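Local structure of putative dihydrodipicolinate synthase (Thermus thermophilus, 2PCQ) at residues A[230-235]-A[267-272]; A[238-243]-A[261-266]. The protein is of unknown function but belongs to the dihydrodipicolinate synthetase family of TIM-barrel proteins, with four chains in its assembly. One frame throughout, in Å; residues are numbered along the deposited sequence.

Interaction 1: A[230-235]-A[267-272]; sequences GDLLAK and ERFLPV
Leu232 and Arg268 both start with CG anti to the carbonyl carbon, while in Phe269 CG lies anti to the backbone N (chi1 -163°), and the end of the ring comes near the other helix. Leu232 lies at the middle of the contact and touches Arg268, Phe269 and Val272. Its CB sits at the edge of the Phe269 ring, near the ring plane, 3.7 Å from Phe269 CD1. Its two methyls then part: Leu232 CD1 meets Val272 CG2 at 3.8 Å, and Leu232 CD2 lies over one face of the Arg268 guanidinium, offset toward the rim, 3.4 Å from Arg268 NH2. The arginine chain bends at chi3 (59°) and crosses the leucine at about a right angle. Further in, the far end of the phenylalanine ring reaches Leu233, with Phe269 CZ 4.2 Å from Leu233 CD1.

On the outer side two cations come close, Lys235 NZ and Arg268 NH2 being 4.3 Å apart. Asp231, one turn before Lys235, probably eases the repulsion: its OD2 forms a salt bridge with, and accepts a hydrogen bond from, Lys235 NZ at 3.2 Å, met on the syn side of the carboxylate. A water accepts from Arg268 NH1, in the plane of the guanidinium, and weakly from Lys235 NZ. No direct hydrogen bond joins the segments.

Phe269 continues inward against Leu229, Leu240 and Ala244, and against Leu199 of a loop. The axes of segments 230-235 and 267-272 approach to 10.3 Å at 148°, roughly antiparallel; the contact is apolar packing, with a charged rim, between helices 216-247 and 266-278 in the C-terminal helical region that follows the TIM barrel.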
ATOM      1  N   GLY A 230      23.685   9.490  -1.846  1.00 17.47           N
ATOM      2  CA  GLY A 230      22.504   9.145  -2.616  1.00 16.81           C
ATOM      3  C   GLY A 230      21.280   8.848  -1.769  1.00 14.98           C
ATOM      4  O   GLY A 230      20.163   9.201  -2.146  1.00 15.46           O
ATOM      5  N   ASP A 231      21.494   8.202  -0.627  1.00 17.57           N
ATOM      6  CA  ASP A 231      20.413   7.840   0.289  1.00 16.50           C
ATOM      7  C   ASP A 231      19.760   9.069   0.905  1.00 18.44           C
ATOM      8  O   ASP A 231      18.537   9.188   0.912  1.00 15.14           O
ATOM      9  CB  ASP A 231      20.947   6.939   1.406  1.00 14.44           C
ATOM     10  CG  ASP A 231      19.885   6.599   2.445  1.00 25.35           C
ATOM     11  OD1 ASP A 231      18.926   5.871   2.111  1.00 21.00           O
ATOM     12  OD2 ASP A 231      20.008   7.064   3.599  1.00 25.74           O
ATOM     13  N   LEU A 232      20.576   9.978   1.431  1.00 16.46           N
ATOM     14  CA  LEU A 232      20.048  11.191   2.046  1.00 17.17           C
ATOM     15  C   LEU A 232      19.394  12.113   1.028  1.00 15.86           C
ATOM     16  O   LEU A 232      18.353  12.702   1.300  1.00 17.82           O
ATOM     17  CB  LEU A 232      21.154  11.949   2.784  1.00 18.50           C
ATOM     18  CG  LEU A 232      21.551  11.354   4.135  1.00 24.24           C
ATOM     19  CD1 LEU A 232      22.755  12.094   4.685  1.00 24.07           C
ATOM     20  CD2 LEU A 232      20.367  11.442   5.102  1.00 26.23           C
ATOM     21  N   LEU A 233      20.003  12.238  -0.146  1.00 16.03           N
ATOM     22  CA  LEU A 233      19.448  13.100  -1.179  1.00 17.40           C
ATOM     23  C   LEU A 233      18.062  12.615  -1.599  1.00 17.98           C
ATOM     24  O   LEU A 233      17.163  13.420  -1.842  1.00 19.76           O
ATOM     25  CB  LEU A 233      20.383  13.144  -2.392  1.00 16.22           C
ATOM     26  CG  LEU A 233      20.091  14.220  -3.444  1.00 25.17           C
ATOM     27  CD1 LEU A 233      20.104  15.600  -2.789  1.00 18.01           C
ATOM     28  CD2 LEU A 233      21.130  14.145  -4.560  1.00 17.68           C
ATOM     29  N   ALA A 234      17.888  11.299  -1.680  1.00 15.97           N
ATOM     30  CA  ALA A 234      16.600  10.730  -2.063  1.00 18.47           C
ATOM     31  C   ALA A 234      15.547  11.093  -1.020  1.00 20.06           C
ATOM     32  O   ALA A 234      14.390  11.333  -1.357  1.00 19.49           O
ATOM     33  CB  ALA A 234      16.707   9.213  -2.191  1.00 15.87           C
ATOM     34  N   LYS A 235      15.953  11.131   0.243  1.00 16.59           N
ATOM     35  CA  LYS A 235      15.033  11.477   1.322  1.00 19.25           C
ATOM     36  C   LYS A 235      14.733  12.973   1.330  1.00 16.56           C
ATOM     37  O   LYS A 235      13.620  13.383   1.646  1.00 17.13           O
ATOM     38  CB  LYS A 235      15.621  11.067   2.678  1.00 15.54           C
ATOM     39  CG  LYS A 235      15.740   9.564   2.875  1.00 19.44           C
ATOM     40  CD  LYS A 235      16.505   9.229   4.151  1.00 22.61           C
ATOM     41  CE  LYS A 235      16.600   7.725   4.360  1.00 26.06           C
ATOM     42  NZ  LYS A 235      17.493   7.385   5.496  1.00 31.93           N
ATOM     43  N   GLU A 267      21.252  19.536   8.093  1.00 22.01           N
ATOM     44  CA  GLU A 267      22.236  19.286   9.138  1.00 27.21           C
ATOM     45  C   GLU A 267      22.922  17.931   8.984  1.00 25.75           C
ATOM     46  O   GLU A 267      24.116  17.799   9.255  1.00 23.74           O
ATOM     47  CB  GLU A 267      21.575  19.392  10.514  1.00 33.07           C
ATOM     48  CG  GLU A 267      22.510  19.126  11.675  1.00 46.06           C
ATOM     49  CD  GLU A 267      21.920  19.561  13.005  1.00 56.21           C
ATOM     50  OE1 GLU A 267      20.775  19.164  13.309  1.00 58.63           O
ATOM     51  OE2 GLU A 267      22.602  20.300  13.746  1.00 61.91           O
ATOM     52  N   ARG A 268      22.172  16.924   8.551  1.00 23.23           N
ATOM     53  CA  ARG A 268      22.738  15.593   8.358  1.00 23.08           C
ATOM     54  C   ARG A 268      23.489  15.508   7.032  1.00 21.32           C
ATOM     55  O   ARG A 268      24.495  14.814   6.921  1.00 21.15           O
ATOM     56  CB  ARG A 268      21.632  14.535   8.367  1.00 25.48           C
ATOM     57  CG  ARG A 268      20.977  14.311   9.719  1.00 35.75           C
ATOM     58  CD  ARG A 268      19.756  13.411   9.582  1.00 38.05           C
ATOM     59  NE  ARG A 268      20.089  12.109   9.011  1.00 41.24           N
ATOM     60  CZ  ARG A 268      19.187  11.198   8.657  1.00 45.19           C
ATOM     61  NH1 ARG A 268      17.894  11.450   8.812  1.00 45.71           N
ATOM     62  NH2 ARG A 268      19.576  10.035   8.150  1.00 45.92           N
ATOM     63  N   PHE A 269      22.996  16.223   6.029  1.00 17.95           N
ATOM     64  CA  PHE A 269      23.608  16.195   4.706  1.00 18.46           C
ATOM     65  C   PHE A 269      24.910  16.983   4.596  1.00 18.51           C
ATOM     66  O   PHE A 269      25.847  16.539   3.936  1.00 19.81           O
ATOM     67  CB  PHE A 269      22.620  16.729   3.669  1.00 13.75           C
ATOM     68  CG  PHE A 269      22.978  16.383   2.255  1.00 15.83           C
ATOM     69  CD1 PHE A 269      22.854  15.075   1.795  1.00 15.59           C
ATOM     70  CD2 PHE A 269      23.419  17.364   1.376  1.00 15.14           C
ATOM     71  CE1 PHE A 269      23.162  14.751   0.477  1.00 14.06           C
ATOM     72  CE2 PHE A 269      23.729  17.051   0.057  1.00 16.92           C
ATOM     73  CZ  PHE A 269      23.598  15.740  -0.395  1.00 15.17           C
ATOM     74  N   LEU A 270      24.963  18.150   5.233  1.00 19.40           N
ATOM     75  CA  LEU A 270      26.142  19.015   5.177  1.00 22.43           C
ATOM     76  C   LEU A 270      27.470  18.273   5.337  1.00 20.12           C
ATOM     77  O   LEU A 270      28.320  18.328   4.450  1.00 23.87           O
ATOM     78  CB  LEU A 270      26.025  20.134   6.225  1.00 23.59           C
ATOM     79  CG  LEU A 270      27.180  21.139   6.346  1.00 27.25           C
ATOM     80  CD1 LEU A 270      27.420  21.837   5.013  1.00 21.88           C
ATOM     81  CD2 LEU A 270      26.846  22.160   7.431  1.00 22.69           C
ATOM     82  N   PRO A 271      27.665  17.562   6.459  1.00 23.63           N
ATOM     83  CA  PRO A 271      28.930  16.842   6.640  1.00 24.03           C
ATOM     84  C   PRO A 271      29.195  15.774   5.579  1.00 25.24           C
ATOM     85  O   PRO A 271      30.347  15.506   5.235  1.00 20.75           O
ATOM     86  CB  PRO A 271      28.802  16.258   8.049  1.00 25.41           C
ATOM     87  CG  PRO A 271      27.325  16.092   8.220  1.00 24.75           C
ATOM     88  CD  PRO A 271      26.783  17.368   7.624  1.00 23.60           C
ATOM     89  N   VAL A 272      28.132  15.162   5.065  1.00 22.52           N
ATOM     90  CA  VAL A 272      28.293  14.144   4.036  1.00 17.38           C
ATOM     91  C   VAL A 272      28.832  14.801   2.768  1.00 19.02           C
ATOM     92  O   VAL A 272      29.786  14.314   2.163  1.00 18.16           O
ATOM     93  CB  VAL A 272      26.950  13.438   3.718  1.00 18.18           C
ATOM     94  CG1 VAL A 272      27.110  12.533   2.503  1.00 18.91           C
ATOM     95  CG2 VAL A 272      26.503  12.609   4.918  1.00 16.12           C
TER
HETATM   96  O   HOH W   1      15.988   8.850   8.131  1.00 45.53           O

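Interaction 2: A[238-243]-A[261-266]; sequences VPLLKQ and AESPLW
The Trp266 ring carries the Gln243 side chain on one face, with the carboxamide stacked on the indole at 17° between planes and Gln243 CD 3.5 Å from Trp266 CD2. Gln243 CG makes a CH-pi contact over the six-membered ring, 3.8 Å from its centroid, while NE2 lies nearer the five-membered ring. At the indole edge, in its plane, sits Leu240 CD1, 3.8 Å from Trp266 CE3; His247 adds an edge-to-face ring contact.

Gln243 reaches this place with CG anti to the backbone N (chi1 177°) and an extended chain beyond. Its OE1 accepts from Ser263 N at 2.9 Å, a nearly straight N-H...O of 166° whose donor stands above the carbonyl plane. NE2 gives to a water that in turn donates to Glu262 OE1, and it packs 3.3 Å from Glu262 CG. A second water bridges Pro239 O and Ala261 O, donating to both.

Ser263 CB rests on Leu240 CA, and its OG receives Leu265 N at 3.1 Å, a capping bond in the type I turn that leads into helix 266-278. The Lys242 side chain leads away from the contact, and its NZ forms a salt bridge with Glu43. Both ends of one amide are thus used, OE1 by a backbone N-H and NE2 by a water that also donates to Glu262 OE1, which should fix the flip of the group while its flat face stays against the tryptophan.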
ATOM      1  N   VAL A 238      13.841  17.503  -3.862  1.00 16.03           N
ATOM      2  CA  VAL A 238      14.216  18.760  -4.500  1.00 14.72           C
ATOM      3  C   VAL A 238      14.743  19.845  -3.558  1.00 17.47           C
ATOM      4  O   VAL A 238      15.726  20.512  -3.878  1.00 17.17           O
ATOM      5  CB  VAL A 238      13.041  19.328  -5.334  1.00 21.01           C
ATOM      6  CG1 VAL A 238      13.402  20.704  -5.891  1.00 23.65           C
ATOM      7  CG2 VAL A 238      12.733  18.382  -6.486  1.00 19.20           C
ATOM      8  N   PRO A 239      14.099  20.045  -2.394  1.00 16.69           N
ATOM      9  CA  PRO A 239      14.609  21.083  -1.491  1.00 16.13           C
ATOM     10  C   PRO A 239      16.061  20.835  -1.076  1.00 17.91           C
ATOM     11  O   PRO A 239      16.860  21.767  -1.012  1.00 17.90           O
ATOM     12  CB  PRO A 239      13.649  21.013  -0.304  1.00 14.53           C
ATOM     13  CG  PRO A 239      12.360  20.588  -0.946  1.00 18.62           C
ATOM     14  CD  PRO A 239      12.822  19.501  -1.900  1.00 13.78           C
ATOM     15  N   LEU A 240      16.403  19.580  -0.792  1.00 14.62           N
ATOM     16  CA  LEU A 240      17.769  19.258  -0.386  1.00 17.05           C
ATOM     17  C   LEU A 240      18.738  19.424  -1.549  1.00 15.72           C
ATOM     18  O   LEU A 240      19.845  19.927  -1.371  1.00 17.73           O
ATOM     19  CB  LEU A 240      17.856  17.828   0.165  1.00 12.90           C
ATOM     20  CG  LEU A 240      19.239  17.398   0.679  1.00 18.15           C
ATOM     21  CD1 LEU A 240      19.727  18.393   1.726  1.00 18.43           C
ATOM     22  CD2 LEU A 240      19.171  15.988   1.267  1.00 13.00           C
ATOM     23  N   LEU A 241      18.316  19.007  -2.739  1.00 14.47           N
ATOM     24  CA  LEU A 241      19.154  19.124  -3.929  1.00 15.82           C
ATOM     25  C   LEU A 241      19.509  20.580  -4.216  1.00 16.31           C
ATOM     26  O   LEU A 241      20.672  20.913  -4.440  1.00 13.09           O
ATOM     27  CB  LEU A 241      18.436  18.530  -5.148  1.00 15.30           C
ATOM     28  CG  LEU A 241      19.143  18.717  -6.494  1.00 19.47           C
ATOM     29  CD1 LEU A 241      20.526  18.080  -6.433  1.00 15.55           C
ATOM     30  CD2 LEU A 241      18.307  18.102  -7.613  1.00 13.89           C
ATOM     31  N   LYS A 242      18.504  21.449  -4.213  1.00 14.62           N
ATOM     32  CA  LYS A 242      18.740  22.858  -4.485  1.00 17.57           C
ATOM     33  C   LYS A 242      19.572  23.530  -3.400  1.00 18.59           C
ATOM     34  O   LYS A 242      20.453  24.335  -3.700  1.00 19.18           O
ATOM     35  CB  LYS A 242      17.411  23.592  -4.675  1.00 17.54           C
ATOM     36  CG  LYS A 242      16.764  23.316  -6.030  1.00 15.56           C
ATOM     37  CD  LYS A 242      15.567  24.225  -6.280  1.00 16.96           C
ATOM     38  CE  LYS A 242      15.137  24.161  -7.733  1.00 16.78           C
ATOM     39  NZ  LYS A 242      14.008  25.087  -8.023  1.00 19.63           N
ATOM     40  N   GLN A 243      19.304  23.199  -2.142  1.00 16.88           N
ATOM     41  CA  GLN A 243      20.061  23.791  -1.050  1.00 18.79           C
ATOM     42  C   GLN A 243      21.532  23.389  -1.149  1.00 18.49           C
ATOM     43  O   GLN A 243      22.423  24.188  -0.858  1.00 19.19           O
ATOM     44  CB  GLN A 243      19.482  23.365   0.301  1.00 19.05           C
ATOM     45  CG  GLN A 243      20.278  23.887   1.496  1.00 19.96           C
ATOM     46  CD  GLN A 243      19.544  23.713   2.810  1.00 22.79           C
ATOM     47  OE1 GLN A 243      18.788  22.757   2.990  1.00 16.56           O
ATOM     48  NE2 GLN A 243      19.775  24.631   3.742  1.00 20.42           N
ATOM     49  N   ALA A 261      12.281  26.418   1.346  1.00 16.26           N
ATOM     50  CA  ALA A 261      13.532  26.918   0.788  1.00 19.23           C
ATOM     51  C   ALA A 261      14.718  26.108   1.305  1.00 20.53           C
ATOM     52  O   ALA A 261      15.756  26.012   0.648  1.00 21.50           O
ATOM     53  CB  ALA A 261      13.708  28.389   1.151  1.00 15.85           C
ATOM     54  N   GLU A 262      14.555  25.528   2.487  1.00 20.01           N
ATOM     55  CA  GLU A 262      15.602  24.724   3.096  1.00 24.25           C
ATOM     56  C   GLU A 262      15.072  23.359   3.519  1.00 21.47           C
ATOM     57  O   GLU A 262      13.905  23.223   3.889  1.00 22.41           O
ATOM     58  CB  GLU A 262      16.194  25.471   4.293  1.00 28.71           C
ATOM     59  CG  GLU A 262      17.095  26.629   3.885  1.00 37.27           C
ATOM     60  CD  GLU A 262      17.559  27.473   5.061  1.00 43.92           C
ATOM     61  OE1 GLU A 262      17.736  26.921   6.168  1.00 45.07           O
ATOM     62  OE2 GLU A 262      17.763  28.689   4.870  1.00 49.99           O
ATOM     63  N   SER A 263      15.935  22.349   3.452  1.00 19.52           N
ATOM     64  CA  SER A 263      15.565  20.984   3.813  1.00 17.74           C
ATOM     65  C   SER A 263      15.830  20.642   5.278  1.00 21.16           C
ATOM     66  O   SER A 263      16.846  21.044   5.846  1.00 20.14           O
ATOM     67  CB  SER A 263      16.325  19.990   2.930  1.00 15.88           C
ATOM     68  OG  SER A 263      16.179  18.663   3.411  1.00 18.96           O
ATOM     69  N   PRO A 264      14.914  19.885   5.904  1.00 20.28           N
ATOM     70  CA  PRO A 264      15.050  19.476   7.307  1.00 22.08           C
ATOM     71  C   PRO A 264      16.239  18.522   7.479  1.00 23.04           C
ATOM     72  O   PRO A 264      16.671  18.240   8.595  1.00 24.70           O
ATOM     73  CB  PRO A 264      13.722  18.771   7.597  1.00 23.74           C
ATOM     74  CG  PRO A 264      12.768  19.410   6.637  1.00 24.93           C
ATOM     75  CD  PRO A 264      13.589  19.507   5.378  1.00 21.92           C
ATOM     76  N   LEU A 265      16.757  18.017   6.364  1.00 22.13           N
ATOM     77  CA  LEU A 265      17.883  17.089   6.407  1.00 20.98           C
ATOM     78  C   LEU A 265      19.230  17.763   6.183  1.00 17.67           C
ATOM     79  O   LEU A 265      20.257  17.090   6.138  1.00 19.11           O
ATOM     80  CB  LEU A 265      17.697  15.991   5.357  1.00 23.40           C
ATOM     81  CG  LEU A 265      16.563  14.996   5.619  1.00 29.94           C
ATOM     82  CD1 LEU A 265      16.380  14.098   4.414  1.00 28.75           C
ATOM     83  CD2 LEU A 265      16.889  14.170   6.855  1.00 32.30           C
ATOM     84  N   TRP A 266      19.235  19.085   6.058  1.00 17.55           N
ATOM     85  CA  TRP A 266      20.485  19.793   5.802  1.00 20.40           C
ATOM     86  C   TRP A 266      21.589  19.504   6.809  1.00 21.27           C
ATOM     87  O   TRP A 266      22.730  19.255   6.425  1.00 19.45           O
ATOM     88  CB  TRP A 266      20.257  21.304   5.733  1.00 20.61           C
ATOM     89  CG  TRP A 266      21.503  22.038   5.335  1.00 23.22           C
ATOM     90  CD1 TRP A 266      22.181  22.969   6.072  1.00 25.36           C
ATOM     91  CD2 TRP A 266      22.238  21.877   4.115  1.00 20.62           C
ATOM     92  NE1 TRP A 266      23.294  23.398   5.384  1.00 24.79           N
ATOM     93  CE2 TRP A 266      23.351  22.746   4.182  1.00 24.21           C
ATOM     94  CE3 TRP A 266      22.061  21.086   2.971  1.00 16.34           C
ATOM     95  CZ2 TRP A 266      24.289  22.844   3.145  1.00 21.20           C
ATOM     96  CZ3 TRP A 266      22.993  21.183   1.940  1.00 18.74           C
ATOM     97  CH2 TRP A 266      24.092  22.058   2.035  1.00 23.68           C
TER
HETATM   98  O   HOH W   2      16.174  24.394  -1.514  1.00 14.51           O
HETATM   99  O   HOH W   3      18.897  24.600   6.664  1.00 23.43           O

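Interactions 1 and 2 lie about two turns apart along helix 216-247, their centres about 9 Å apart. Both segments of interaction 2 fall in the stretch of chain between 230-235 and 267-272: the 261-266 segment returns to the long helix and at once leads into helix 266-278. The two contacts touch directly, with Leu240 CD2 3.8 Å from Leu233 CA and Lys235 CB 3.6 Å from Leu265 CD1. Leu240 also packs on Phe269, joining the two patches. Glu262 OE2 is hydrogen-bonded to a glycerol, probably from the crystallisation liquor, and Pro239 meets Ser103 of the second subunit. Neither contact includes the potassium-site residues Ala143 and Val148.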